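Local coordinates for CDP-glucose 4,6-dehydratase (Salmonella enterica subsp. enterica serovar Typhi, PDB 1WVG), which catalyses the NAD(+)-dependent conversion of CDP-D-glucose to CDP-4-dehydro-6-deoxy-D-glucose and water, a step towards CDP-3,6-dideoxy-D-mannose for the lipopolysaccharide O-antigen, at residues 83-87 against 110-114; 168-172 against 187-191; 211-216 against 279-283. All blocks are in the same frame, centred on the assembly; numbering follows the deposited sequence.

Contact 1 (83-87 against 110-114). With APR (adenosine-5-diphosphoribose), chain C.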
ATOM      1  N   ILE A  83      21.247 -15.666  26.208  1.00 26.47           N
ATOM      2  CA  ILE A  83      20.683 -15.813  24.875  1.00 20.91           C
ATOM      3  C   ILE A  83      19.495 -16.750  24.871  1.00 27.65           C
ATOM      4  O   ILE A  83      19.457 -17.698  25.643  1.00 30.40           O
ATOM      5  CB  ILE A  83      21.743 -16.320  23.923  1.00 23.44           C
ATOM      6  CG1 ILE A  83      22.875 -15.295  23.836  1.00 18.08           C
ATOM      7  CG2 ILE A  83      21.112 -16.597  22.560  1.00 24.27           C
ATOM      8  CD1 ILE A  83      23.963 -15.688  22.813  1.00 18.91           C
ATOM      9  N   VAL A  84      18.510 -16.463  24.017  1.00 21.02           N
ATOM     10  CA  VAL A  84      17.295 -17.229  23.974  1.00 15.72           C
ATOM     11  C   VAL A  84      16.786 -17.405  22.596  1.00 25.63           C
ATOM     12  O   VAL A  84      16.667 -16.418  21.890  1.00 22.34           O
ATOM     13  CB  VAL A  84      16.168 -16.500  24.701  1.00 19.06           C
ATOM     14  CG1 VAL A  84      14.850 -17.178  24.378  1.00 28.36           C
ATOM     15  CG2 VAL A  84      16.369 -16.526  26.204  1.00 18.77           C
ATOM     16  N   PHE A  85      16.435 -18.638  22.270  1.00 21.39           N
ATOM     17  CA  PHE A  85      15.848 -18.939  20.986  1.00 14.19           C
ATOM     18  C   PHE A  85      14.468 -19.492  21.267  1.00 26.06           C
ATOM     19  O   PHE A  85      14.350 -20.537  21.883  1.00 19.10           O
ATOM     20  CB  PHE A  85      16.645 -19.980  20.197  1.00 21.66           C
ATOM     21  CG  PHE A  85      17.972 -19.438  19.706  1.00 25.20           C
ATOM     22  CD1 PHE A  85      19.144 -19.630  20.441  1.00 27.97           C
ATOM     23  CD2 PHE A  85      18.057 -18.744  18.496  1.00 17.65           C
ATOM     24  CE1 PHE A  85      20.358 -19.136  19.966  1.00 24.55           C
ATOM     25  CE2 PHE A  85      19.262 -18.224  18.020  1.00 16.43           C
ATOM     26  CZ  PHE A  85      20.425 -18.438  18.759  1.00 15.89           C
ATOM     27  N   HIS A  86      13.422 -18.795  20.869  1.00 15.77           N
ATOM     28  CA  HIS A  86      12.089 -19.294  21.119  1.00 12.91           C
ATOM     29  C   HIS A  86      11.545 -20.025  19.903  1.00 20.77           C
ATOM     30  O   HIS A  86      11.119 -19.364  18.973  1.00 23.26           O
ATOM     31  CB  HIS A  86      11.151 -18.104  21.406  1.00 15.88           C
ATOM     32  CG  HIS A  86       9.716 -18.494  21.591  1.00 17.28           C
ATOM     33  ND1 HIS A  86       9.345 -19.542  22.439  1.00 20.05           N
ATOM     34  CD2 HIS A  86       8.577 -17.981  21.030  1.00 17.41           C
ATOM     35  CE1 HIS A  86       8.012 -19.624  22.398  1.00 18.23           C
ATOM     36  NE2 HIS A  86       7.524 -18.707  21.551  1.00 20.20           N
ATOM     37  N   MET A  87      11.565 -21.380  19.906  1.00 22.25           N
ATOM     38  CA  MET A  87      11.098 -22.216  18.793  1.00 21.16           C
ATOM     39  C   MET A  87       9.982 -23.206  19.105  1.00 21.80           C
ATOM     40  O   MET A  87       9.592 -23.969  18.226  1.00 25.20           O
ATOM     41  CB  MET A  87      12.228 -23.055  18.205  1.00 25.32           C
ATOM     42  CG  MET A  87      13.342 -22.190  17.652  1.00 41.28           C
ATOM     43  SD  MET A  87      14.520 -23.117  16.619  1.00 44.14           S
ATOM     44  CE  MET A  87      15.757 -23.513  17.876  1.00 43.76           C
ATOM     45  N   GLY A 110       2.206 -18.916  24.243  1.00 20.92           N
ATOM     46  CA  GLY A 110       3.538 -19.430  24.494  1.00 16.90           C
ATOM     47  C   GLY A 110       4.561 -18.303  24.234  1.00 27.05           C
ATOM     48  O   GLY A 110       5.537 -18.136  24.965  1.00 24.94           O
ATOM     49  N   THR A 111       4.351 -17.495  23.174  1.00 23.70           N
ATOM     50  CA  THR A 111       5.274 -16.384  22.865  1.00 19.09           C
ATOM     51  C   THR A 111       5.188 -15.305  23.926  1.00 25.73           C
ATOM     52  O   THR A 111       6.188 -14.765  24.399  1.00 21.14           O
ATOM     53  CB  THR A 111       4.926 -15.803  21.493  1.00 27.07           C
ATOM     54  OG1 THR A 111       5.148 -16.858  20.579  1.00 20.89           O
ATOM     55  CG2 THR A 111       5.858 -14.633  21.163  1.00 19.82           C
ATOM     56  N   VAL A 112       3.944 -15.009  24.310  1.00 22.16           N
ATOM     57  CA  VAL A 112       3.723 -14.032  25.349  1.00 19.71           C
ATOM     58  C   VAL A 112       4.440 -14.446  26.631  1.00 31.21           C
ATOM     59  O   VAL A 112       5.083 -13.609  27.306  1.00 26.56           O
ATOM     60  CB  VAL A 112       2.246 -13.927  25.657  1.00 21.92           C
ATOM     61  CG1 VAL A 112       1.990 -12.924  26.832  1.00 17.79           C
ATOM     62  CG2 VAL A 112       1.512 -13.543  24.361  1.00 18.08           C
ATOM     63  N   HIS A 113       4.274 -15.739  26.962  1.00 21.30           N
ATOM     64  CA  HIS A 113       4.889 -16.243  28.177  1.00 23.14           C
ATOM     65  C   HIS A 113       6.379 -16.097  28.112  1.00 20.76           C
ATOM     66  O   HIS A 113       7.064 -15.637  29.030  1.00 29.24           O
ATOM     67  CB  HIS A 113       4.569 -17.725  28.429  1.00 23.01           C
ATOM     68  CG  HIS A 113       3.146 -17.860  28.784  1.00 23.63           C
ATOM     69  ND1 HIS A 113       2.517 -19.099  28.813  1.00 25.71           N
ATOM     70  CD2 HIS A 113       2.235 -16.895  29.091  1.00 22.68           C
ATOM     71  CE1 HIS A 113       1.239 -18.879  29.158  1.00 17.86           C
ATOM     72  NE2 HIS A 113       1.041 -17.560  29.338  1.00 24.09           N
ATOM     73  N   LEU A 114       6.898 -16.541  27.006  1.00 16.03           N
ATOM     74  CA  LEU A 114       8.332 -16.480  26.859  1.00 14.31           C
ATOM     75  C   LEU A 114       8.822 -15.058  26.986  1.00 30.98           C
ATOM     76  O   LEU A 114       9.774 -14.819  27.718  1.00 23.68           O
ATOM     77  CB  LEU A 114       8.756 -17.164  25.552  1.00 14.86           C
ATOM     78  CG  LEU A 114      10.252 -17.442  25.391  1.00 15.73           C
ATOM     79  CD1 LEU A 114      10.939 -16.243  24.727  1.00 17.37           C
ATOM     80  CD2 LEU A 114      10.935 -17.829  26.692  1.00 17.68           C
TER
HETATM   81  N1  APR C 400       5.294 -26.481  25.075  1.00 23.39           N
HETATM   82  C2  APR C 400       6.611 -26.671  24.824  1.00 18.70           C
HETATM   83  N3  APR C 400       7.179 -27.085  23.732  1.00 16.60           N
HETATM   84  C4  APR C 400       6.278 -27.306  22.752  1.00 16.67           C
HETATM   85  C5  APR C 400       4.930 -27.145  22.820  1.00 16.61           C
HETATM   86  C6  APR C 400       4.401 -26.718  24.076  1.00 22.54           C
HETATM   87  N6  APR C 400       3.114 -26.459  24.364  1.00 20.22           N
HETATM   88  N7  APR C 400       4.338 -27.449  21.601  1.00 16.14           N
HETATM   89  C8  APR C 400       5.349 -27.807  20.824  1.00 11.23           C
HETATM   90  N9  APR C 400       6.542 -27.736  21.474  1.00 26.91           N
HETATM   91  C1' APR C 400       7.874 -28.055  20.989  1.00 22.70           C
HETATM   92  C2' APR C 400       7.983 -29.509  20.621  1.00 25.25           C
HETATM   93  O2' APR C 400       8.087 -30.311  21.806  1.00 27.03           O
HETATM   94  C3' APR C 400       9.280 -29.453  19.810  1.00 16.08           C
HETATM   95  O3' APR C 400      10.505 -29.369  20.554  1.00 21.69           O
HETATM   96  O4' APR C 400       8.080 -27.398  19.779  1.00 22.99           O
HETATM   97  C4' APR C 400       9.024 -28.147  19.009  1.00 13.81           C
HETATM   98  C5' APR C 400       8.355 -28.342  17.681  1.00 16.41           C
HETATM   99  O5' APR C 400       9.308 -29.005  16.813  1.00 24.68           O
HETATM  100  PA  APR C 400       8.852 -29.713  15.420  1.00 26.37           P
HETATM  101  O1A APR C 400       7.418 -30.224  15.459  1.00 22.94           O
HETATM  102  O2A APR C 400      10.014 -30.616  14.945  1.00 25.08           O
HETATM  103  O3A APR C 400       8.804 -28.467  14.458  1.00 23.39           O
HETATM  104  PB  APR C 400      10.067 -27.686  13.793  1.00 22.84           P
HETATM  105  O1B APR C 400      10.034 -28.019  12.320  1.00 28.18           O
HETATM  106  O2B APR C 400      11.347 -27.888  14.582  1.00 28.55           O
HETATM  107  O5D APR C 400       9.637 -26.185  14.111  1.00 39.81           O
HETATM  108  C5D APR C 400      10.477 -25.417  14.988  1.00 35.08           C
HETATM  109  O4D APR C 400      10.276 -23.320  13.679  1.00 28.91           O
HETATM  110  O1D APR C 400       9.137 -23.322  11.635  1.00 34.29           O
HETATM  111  C1D APR C 400       9.080 -22.964  13.046  1.00 40.39           C
HETATM  112  O2D APR C 400       6.742 -23.147  13.758  1.00 30.88           O
HETATM  113  C2D APR C 400       8.022 -23.808  13.715  1.00 39.79           C
HETATM  114  O3D APR C 400       8.138 -22.602  15.768  1.00 34.05           O
HETATM  115  C3D APR C 400       8.499 -23.838  15.156  1.00 80.62           C
HETATM  116  C4D APR C 400       9.989 -23.987  14.952  1.00 45.62           C
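This is a buried helix-on-sheet contact in the Rossmann fold: helix 100-121 lies against the parallel sheet at strand 83-86 and runs back along it. Within the segments the two axes are nearly antiparallel, 172° between their directions and 10.5 Å apart at closest approach, as expected in a beta-alpha-beta crossover, here from strand 83-86 to its parallel neighbour 126-130. Residues alternate along the strand, so Val84 and His86 face the helix while Phe85 points away from it. His86 does most of the work. Leu114 packs over one face of the imidazole, its CB 4.1 Å from the ring centroid and only 17° off the normal, a CH-pi contact. At the ring edge, His86 NE2 donates a hydrogen bond to Thr111 OG1 at 3.2 Å, with a bent angle of 139°. The other ring nitrogen, ND1, is hydrogen-bonded to Thr15 OG1 on the neighbouring strand, while the Thr111 hydroxyl also bonds to Asn107 O one turn back. The imidazole is thus held at both nitrogens inside the core. Two residues earlier, Val84 CG1 meets Leu114 CD1 at 4.0 Å, an apolar continuation of the same interface. Just past the strand, Met87 O accepts a weak hydrogen bond from O3D of the adenosine-5-diphosphoribose, 3.2 Å, which places the strand's C-terminal end at that ligand's pocket, consistent with the NAD(+) site. Strand 83-86 is hydrogen-bonded between strands 11-15 and 126-130; Phe85 packs on helix 20-31 on the other face, and Thr111 and Val112 lean on helix 156-175.

Contact 2 (168-172 against 187-191)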
ATOM      1  N   ALA A 168       5.481 -10.012  19.470  1.00 17.13           N
ATOM      2  CA  ALA A 168       6.887  -9.622  19.641  1.00 16.50           C
ATOM      3  C   ALA A 168       7.100  -8.127  19.358  1.00 22.28           C
ATOM      4  O   ALA A 168       7.853  -7.413  20.028  1.00 23.96           O
ATOM      5  CB  ALA A 168       7.770 -10.434  18.706  1.00 17.41           C
ATOM      6  N   SER A 169       6.468  -7.589  18.336  1.00 18.09           N
ATOM      7  CA  SER A 169       6.729  -6.178  18.146  1.00 13.45           C
ATOM      8  C   SER A 169       6.157  -5.297  19.265  1.00 21.02           C
ATOM      9  O   SER A 169       6.668  -4.221  19.565  1.00 21.25           O
ATOM     10  CB  SER A 169       6.442  -5.765  16.708  1.00 28.04           C
ATOM     11  OG  SER A 169       5.074  -5.674  16.455  1.00 42.58           O
ATOM     12  N   ALA A 170       5.071  -5.747  19.919  1.00 20.51           N
ATOM     13  CA  ALA A 170       4.456  -4.999  21.013  1.00 20.40           C
ATOM     14  C   ALA A 170       5.330  -5.123  22.263  1.00 27.47           C
ATOM     15  O   ALA A 170       5.493  -4.189  23.058  1.00 25.96           O
ATOM     16  CB  ALA A 170       2.986  -5.357  21.245  1.00 19.46           C
ATOM     17  N   PHE A 171       5.947  -6.293  22.452  1.00 27.12           N
ATOM     18  CA  PHE A 171       6.823  -6.429  23.597  1.00 24.76           C
ATOM     19  C   PHE A 171       8.024  -5.533  23.362  1.00 26.20           C
ATOM     20  O   PHE A 171       8.475  -4.794  24.242  1.00 25.04           O
ATOM     21  CB  PHE A 171       7.280  -7.883  23.800  1.00 20.15           C
ATOM     22  CG  PHE A 171       6.408  -8.581  24.813  1.00 24.21           C
ATOM     23  CD1 PHE A 171       5.107  -8.963  24.479  1.00 20.48           C
ATOM     24  CD2 PHE A 171       6.862  -8.838  26.110  1.00 25.24           C
ATOM     25  CE1 PHE A 171       4.279  -9.615  25.401  1.00 20.34           C
ATOM     26  CE2 PHE A 171       6.042  -9.473  27.049  1.00 28.06           C
ATOM     27  CZ  PHE A 171       4.751  -9.871  26.689  1.00 24.38           C
ATOM     28  N   ARG A 172       8.525  -5.616  22.137  1.00 18.14           N
ATOM     29  CA  ARG A 172       9.651  -4.807  21.797  1.00 20.85           C
ATOM     30  C   ARG A 172       9.362  -3.356  22.071  1.00 30.62           C
ATOM     31  O   ARG A 172      10.143  -2.697  22.737  1.00 26.83           O
ATOM     32  CB  ARG A 172      10.065  -4.931  20.356  1.00 17.29           C
ATOM     33  CG  ARG A 172      11.348  -4.172  20.070  1.00 18.54           C
ATOM     34  CD  ARG A 172      11.788  -4.313  18.608  1.00 25.23           C
ATOM     35  NE  ARG A 172      11.964  -5.680  18.045  1.00 24.92           N
ATOM     36  CZ  ARG A 172      11.159  -6.222  17.096  1.00 46.06           C
ATOM     37  NH1 ARG A 172      10.101  -5.562  16.612  1.00 24.93           N
ATOM     38  NH2 ARG A 172      11.390  -7.456  16.609  1.00 24.04           N
ATOM     39  N   GLY A 187      17.942  -7.235  23.143  1.00 26.68           N
ATOM     40  CA  GLY A 187      17.848  -7.225  21.694  1.00 23.06           C
ATOM     41  C   GLY A 187      16.799  -8.291  21.322  1.00 27.91           C
ATOM     42  O   GLY A 187      16.874  -9.431  21.771  1.00 25.37           O
ATOM     43  N   LEU A 188      15.793  -7.946  20.518  1.00 23.69           N
ATOM     44  CA  LEU A 188      14.809  -8.961  20.186  1.00 17.36           C
ATOM     45  C   LEU A 188      14.531  -8.946  18.718  1.00 26.74           C
ATOM     46  O   LEU A 188      14.124  -7.917  18.187  1.00 26.30           O
ATOM     47  CB  LEU A 188      13.515  -8.607  20.899  1.00 15.03           C
ATOM     48  CG  LEU A 188      12.270  -9.389  20.479  1.00 16.23           C
ATOM     49  CD1 LEU A 188      12.421 -10.902  20.648  1.00 12.99           C
ATOM     50  CD2 LEU A 188      11.140  -8.926  21.397  1.00 21.51           C
ATOM     51  N   ALA A 189      14.749 -10.069  18.063  1.00 19.82           N
ATOM     52  CA  ALA A 189      14.479 -10.160  16.649  1.00 15.41           C
ATOM     53  C   ALA A 189      13.471 -11.260  16.397  1.00 18.64           C
ATOM     54  O   ALA A 189      13.482 -12.223  17.141  1.00 18.57           O
ATOM     55  CB  ALA A 189      15.750 -10.556  15.895  1.00 18.89           C
ATOM     56  N   SER A 190      12.612 -11.065  15.362  1.00 21.04           N
ATOM     57  CA  SER A 190      11.627 -12.027  14.841  1.00 15.43           C
ATOM     58  C   SER A 190      12.202 -12.484  13.543  1.00 17.32           C
ATOM     59  O   SER A 190      12.565 -11.678  12.709  1.00 16.81           O
ATOM     60  CB  SER A 190      10.229 -11.505  14.626  1.00 18.82           C
ATOM     61  OG  SER A 190       9.623 -11.355  15.904  1.00 19.42           O
ATOM     62  N   VAL A 191      12.377 -13.791  13.427  1.00 18.36           N
ATOM     63  CA  VAL A 191      12.994 -14.377  12.276  1.00 16.64           C
ATOM     64  C   VAL A 191      11.996 -15.254  11.558  1.00 25.19           C
ATOM     65  O   VAL A 191      11.297 -16.050  12.181  1.00 19.76           O
ATOM     66  CB  VAL A 191      14.264 -15.109  12.695  1.00 17.05           C
ATOM     67  CG1 VAL A 191      15.243 -14.058  13.203  1.00 10.41           C
ATOM     68  CG2 VAL A 191      13.869 -15.987  13.857  1.00 15.03           C
TER
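Helix 156-175 packs on strand 187-197 of the central parallel sheet, running almost antiparallel to it: the segment axes make 166° and come within 9.2 Å. The helix belongs to the beta-alpha-beta crossover of the Rossmann fold that joins strand 126-130 to its parallel neighbour 187-197. Ala168 opens the contact. Its small CB points at the strand and meets Ser190 OG at 3.5 Å, while its carbonyl O, which accepts the helical hydrogen bond from Arg172 N, lies 3.9 Å from Leu188 CD2. The Ser190 hydroxyl has its hydrogen bond with Asn129 ND2 on the adjacent strand. Ala170 is out of reach of the strand and packs on Asn159 of the second subunit. Phe171 starts out toward the strand, but its ring swings away to lie against Val112 and Leu115 of helix 100-121. One turn after Ala168 comes Arg172, whose CA is 6.8 Å from the CA of Leu188. Its side chain reaches across so that NE and NH2 both donate to Leu188 O, at 3.1 and 3.2 Å, with the carbonyl near the guanidinium plane; Arg172 CB meanwhile lies 4.3 Å from Leu188 CD2. Ser257 OG is a second partner of that same carbonyl. Small side chains let the helix sit close, and the directional part is one main-chain oxygen taking both arginine nitrogens, so Arg172 is tied to the strand's backbone and not to an acidic side chain of either segment.

Contact 3 (211-216 against 279-283)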
ATOM      1  N   ILE A 211       7.805 -38.043   1.560  1.00 24.98           N
ATOM      2  CA  ILE A 211       8.478 -38.661   0.459  1.00 22.29           C
ATOM      3  C   ILE A 211       9.421 -39.734   0.897  1.00 30.31           C
ATOM      4  O   ILE A 211       9.457 -40.821   0.328  1.00 30.58           O
ATOM      5  CB  ILE A 211       9.255 -37.640  -0.316  1.00 22.74           C
ATOM      6  CG1 ILE A 211       8.322 -36.810  -1.200  1.00 25.27           C
ATOM      7  CG2 ILE A 211      10.230 -38.423  -1.147  1.00 22.16           C
ATOM      8  CD1 ILE A 211       9.005 -35.534  -1.735  1.00 24.43           C
ATOM      9  N   LEU A 212      10.198 -39.404   1.913  1.00 28.48           N
ATOM     10  CA  LEU A 212      11.198 -40.328   2.445  1.00 29.09           C
ATOM     11  C   LEU A 212      10.612 -41.625   3.003  1.00 31.91           C
ATOM     12  O   LEU A 212      11.172 -42.700   2.879  1.00 26.78           O
ATOM     13  CB  LEU A 212      12.044 -39.628   3.531  1.00 28.55           C
ATOM     14  CG  LEU A 212      13.098 -38.668   2.970  1.00 32.38           C
ATOM     15  CD1 LEU A 212      13.928 -37.974   4.073  1.00 25.06           C
ATOM     16  CD2 LEU A 212      14.004 -39.439   2.026  1.00 26.52           C
ATOM     17  N   ARG A 213       9.460 -41.504   3.637  1.00 35.21           N
ATOM     18  CA  ARG A 213       8.773 -42.618   4.252  1.00 33.04           C
ATOM     19  C   ARG A 213       8.268 -43.610   3.207  1.00 45.25           C
ATOM     20  O   ARG A 213       8.428 -44.819   3.384  1.00 45.73           O
ATOM     21  CB  ARG A 213       7.656 -42.094   5.165  1.00 24.94           C
ATOM     22  CG  ARG A 213       6.852 -43.187   5.865  1.00 57.72           C
ATOM     23  CD  ARG A 213       5.767 -43.782   4.971  1.00100.00           C
ATOM     24  NE  ARG A 213       5.323 -45.132   5.374  1.00100.00           N
ATOM     25  CZ  ARG A 213       4.958 -46.105   4.524  1.00100.00           C
ATOM     26  NH1 ARG A 213       4.976 -45.970   3.191  1.00100.00           N
ATOM     27  NH2 ARG A 213       4.580 -47.279   5.044  1.00100.00           N
ATOM     28  N   SER A 214       7.658 -43.081   2.129  1.00 34.49           N
ATOM     29  CA  SER A 214       7.150 -43.890   1.020  1.00 29.08           C
ATOM     30  C   SER A 214       8.282 -44.578   0.310  1.00 35.65           C
ATOM     31  O   SER A 214       8.278 -45.781   0.066  1.00 40.36           O
ATOM     32  CB  SER A 214       6.466 -43.009   0.011  1.00 32.96           C
ATOM     33  OG  SER A 214       5.420 -42.307   0.666  1.00 50.43           O
ATOM     34  N   PHE A 215       9.281 -43.800  -0.018  1.00 28.39           N
ATOM     35  CA  PHE A 215      10.389 -44.413  -0.691  1.00 33.84           C
ATOM     36  C   PHE A 215      10.959 -45.593   0.066  1.00 46.12           C
ATOM     37  O   PHE A 215      11.206 -46.676  -0.478  1.00 38.34           O
ATOM     38  CB  PHE A 215      11.490 -43.393  -0.975  1.00 33.15           C
ATOM     39  CG  PHE A 215      11.056 -42.495  -2.113  1.00 33.80           C
ATOM     40  CD1 PHE A 215       9.740 -42.512  -2.581  1.00 38.77           C
ATOM     41  CD2 PHE A 215      11.955 -41.612  -2.713  1.00 36.99           C
ATOM     42  CE1 PHE A 215       9.303 -41.680  -3.620  1.00 44.06           C
ATOM     43  CE2 PHE A 215      11.537 -40.776  -3.754  1.00 44.58           C
ATOM     44  CZ  PHE A 215      10.216 -40.806  -4.213  1.00 38.89           C
ATOM     45  N   GLU A 216      11.202 -45.315   1.328  1.00 43.59           N
ATOM     46  CA  GLU A 216      11.769 -46.249   2.265  1.00 52.92           C
ATOM     47  C   GLU A 216      11.081 -47.597   2.189  1.00 49.32           C
ATOM     48  O   GLU A 216      11.737 -48.627   2.081  1.00 50.12           O
ATOM     49  CB  GLU A 216      11.487 -45.699   3.664  1.00 56.65           C
ATOM     50  CG  GLU A 216      12.718 -45.291   4.473  1.00 66.75           C
ATOM     51  CD  GLU A 216      12.344 -45.284   5.925  1.00100.00           C
ATOM     52  OE1 GLU A 216      11.483 -44.528   6.393  1.00 47.94           O
ATOM     53  OE2 GLU A 216      12.981 -46.215   6.622  1.00100.00           O
ATOM     54  N   MET A 279      13.699 -35.974  -6.265  1.00 25.49           N
ATOM     55  CA  MET A 279      13.808 -36.916  -5.180  1.00 26.96           C
ATOM     56  C   MET A 279      13.720 -38.352  -5.748  1.00 36.78           C
ATOM     57  O   MET A 279      14.558 -39.218  -5.448  1.00 31.61           O
ATOM     58  CB  MET A 279      12.725 -36.591  -4.120  1.00 30.01           C
ATOM     59  CG  MET A 279      13.084 -35.372  -3.245  1.00 32.99           C
ATOM     60  SD  MET A 279      14.600 -35.672  -2.254  1.00 37.28           S
ATOM     61  CE  MET A 279      13.825 -36.448  -0.804  1.00 34.30           C
ATOM     62  N   VAL A 280      12.715 -38.596  -6.620  1.00 35.03           N
ATOM     63  CA  VAL A 280      12.523 -39.896  -7.280  1.00 35.92           C
ATOM     64  C   VAL A 280      13.850 -40.328  -7.897  1.00 42.44           C
ATOM     65  O   VAL A 280      14.401 -41.424  -7.716  1.00 40.72           O
ATOM     66  CB  VAL A 280      11.433 -39.793  -8.365  1.00 33.61           C
ATOM     67  CG1 VAL A 280      11.644 -40.827  -9.475  1.00 23.48           C
ATOM     68  CG2 VAL A 280      10.004 -39.832  -7.777  1.00 26.57           C
ATOM     69  N   THR A 281      14.392 -39.378  -8.623  1.00 34.10           N
ATOM     70  CA  THR A 281      15.644 -39.569  -9.281  1.00 29.94           C
ATOM     71  C   THR A 281      16.797 -39.847  -8.317  1.00 42.30           C
ATOM     72  O   THR A 281      17.611 -40.742  -8.543  1.00 35.12           O
ATOM     73  CB  THR A 281      15.884 -38.285 -10.076  1.00 39.28           C
ATOM     74  OG1 THR A 281      15.054 -38.304 -11.220  1.00 43.61           O
ATOM     75  CG2 THR A 281      17.358 -38.152 -10.428  1.00 42.60           C
ATOM     76  N   LEU A 282      16.871 -39.041  -7.256  1.00 30.69           N
ATOM     77  CA  LEU A 282      17.904 -39.149  -6.266  1.00 27.24           C
ATOM     78  C   LEU A 282      17.858 -40.475  -5.556  1.00 38.02           C
ATOM     79  O   LEU A 282      18.888 -41.067  -5.248  1.00 28.00           O
ATOM     80  CB  LEU A 282      17.607 -38.046  -5.251  1.00 26.92           C
ATOM     81  CG  LEU A 282      18.206 -36.747  -5.744  1.00 33.31           C
ATOM     82  CD1 LEU A 282      18.089 -35.692  -4.645  1.00 34.38           C
ATOM     83  CD2 LEU A 282      19.684 -36.988  -6.020  1.00 39.79           C
ATOM     84  N   TRP A 283      16.638 -40.928  -5.244  1.00 41.65           N
ATOM     85  CA  TRP A 283      16.444 -42.191  -4.536  1.00 35.02           C
ATOM     86  C   TRP A 283      16.748 -43.357  -5.435  1.00 42.39           C
ATOM     87  O   TRP A 283      17.631 -44.162  -5.171  1.00 44.62           O
ATOM     88  CB  TRP A 283      15.011 -42.349  -4.034  1.00 32.03           C
ATOM     89  CG  TRP A 283      14.872 -43.474  -3.041  1.00 44.38           C
ATOM     90  CD1 TRP A 283      14.480 -44.745  -3.329  1.00 45.14           C
ATOM     91  CD2 TRP A 283      15.114 -43.432  -1.608  1.00 49.91           C
ATOM     92  NE1 TRP A 283      14.452 -45.496  -2.187  1.00 43.25           N
ATOM     93  CE2 TRP A 283      14.838 -44.719  -1.111  1.00 51.12           C
ATOM     94  CE3 TRP A 283      15.539 -42.441  -0.702  1.00 53.94           C
ATOM     95  CZ2 TRP A 283      14.966 -45.009   0.257  1.00 53.47           C
ATOM     96  CZ3 TRP A 283      15.666 -42.733   0.646  1.00 57.05           C
ATOM     97  CH2 TRP A 283      15.384 -44.012   1.124  1.00 56.84           C
TER
HETATM   98  O   HOH W   1      13.935 -48.424  -0.717  1.00 53.33           O
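Two helices remote in sequence, 207-216 and 272-283, are joined here through their last turns beside the bound CDP-xylose, which lies close to Ile211; they cross at -42° with the segment axes 11.3 Å apart. Most of the contact is apolar. Met279 CE reaches Ile211 CG2 and Leu212 CD2, 4.1 Å from each, and Leu212 CD2 also touches Trp283 CZ3 at 3.9 Å. Phe215 lies between the helices: its CZ meets Val280 CG2 at 3.7 Å, its CD2 meets Trp283 CB at 3.4 Å, and its CE2 edge approaches the carbonyl Met279 O at 3.8 Å. That oxygen is already bound within its own helix by Trp283 N.

The aromatic part centres on Phe215 and Trp283. Phe215 CB sits over the face of the indole, 3.6 Å from the centroid of the five-membered ring and 12° off its normal, a close CH-pi contact. The Phe215 ring and that five-membered ring of Trp283 meet obliquely, planes at 59° and centroids 5.0 Å apart. The indole extends on to the start of Glu216, whose backbone N is 3.9 Å from Trp283 CZ2.

No direct hydrogen bond joins the segments; the polar link is a water. It donates to Phe215 O at 3.2 Å and accepts a weak hydrogen bond from Trp283 NE1 at 3.3 Å, bridging the C-terminal ends of the helices.

Around this pair, helix 322-337 closes in on both partners: His333 touches Leu212 and Glu216, and Lys334 makes a cation-pi contact with Trp283 while hydrogen-bonding to its carbonyl. Strand 221-223 lies alongside helix 207-216, where Val221 meets Ile211, Ser214 and Phe215.

Overall arrangement
Contacts 1 and 2 lie side by side on one face of the Rossmann sheet, their centres 10 Å apart; contact 3 stands on the opposite side of the chain's centre, its centre about 35 and 39 Å from theirs. The first two join where Val112 O lies 3.8 Å from Phe171 CZ; both also touch the second subunit. Contact 1 borders the bound adenosine-5-diphosphoribose directly, whereas the side chain of Ser190 in contact 2 stays about 11 Å from it. Contact 3 lies by the CDP-xylose pocket, probably the CDP-sugar substrate site: the Ile211 side chain is about 6 Å from that ligand. Strand 187-197 and helix 207-216 are consecutive elements, joined by a loop, so the chain leads from contact 2 to contact 3.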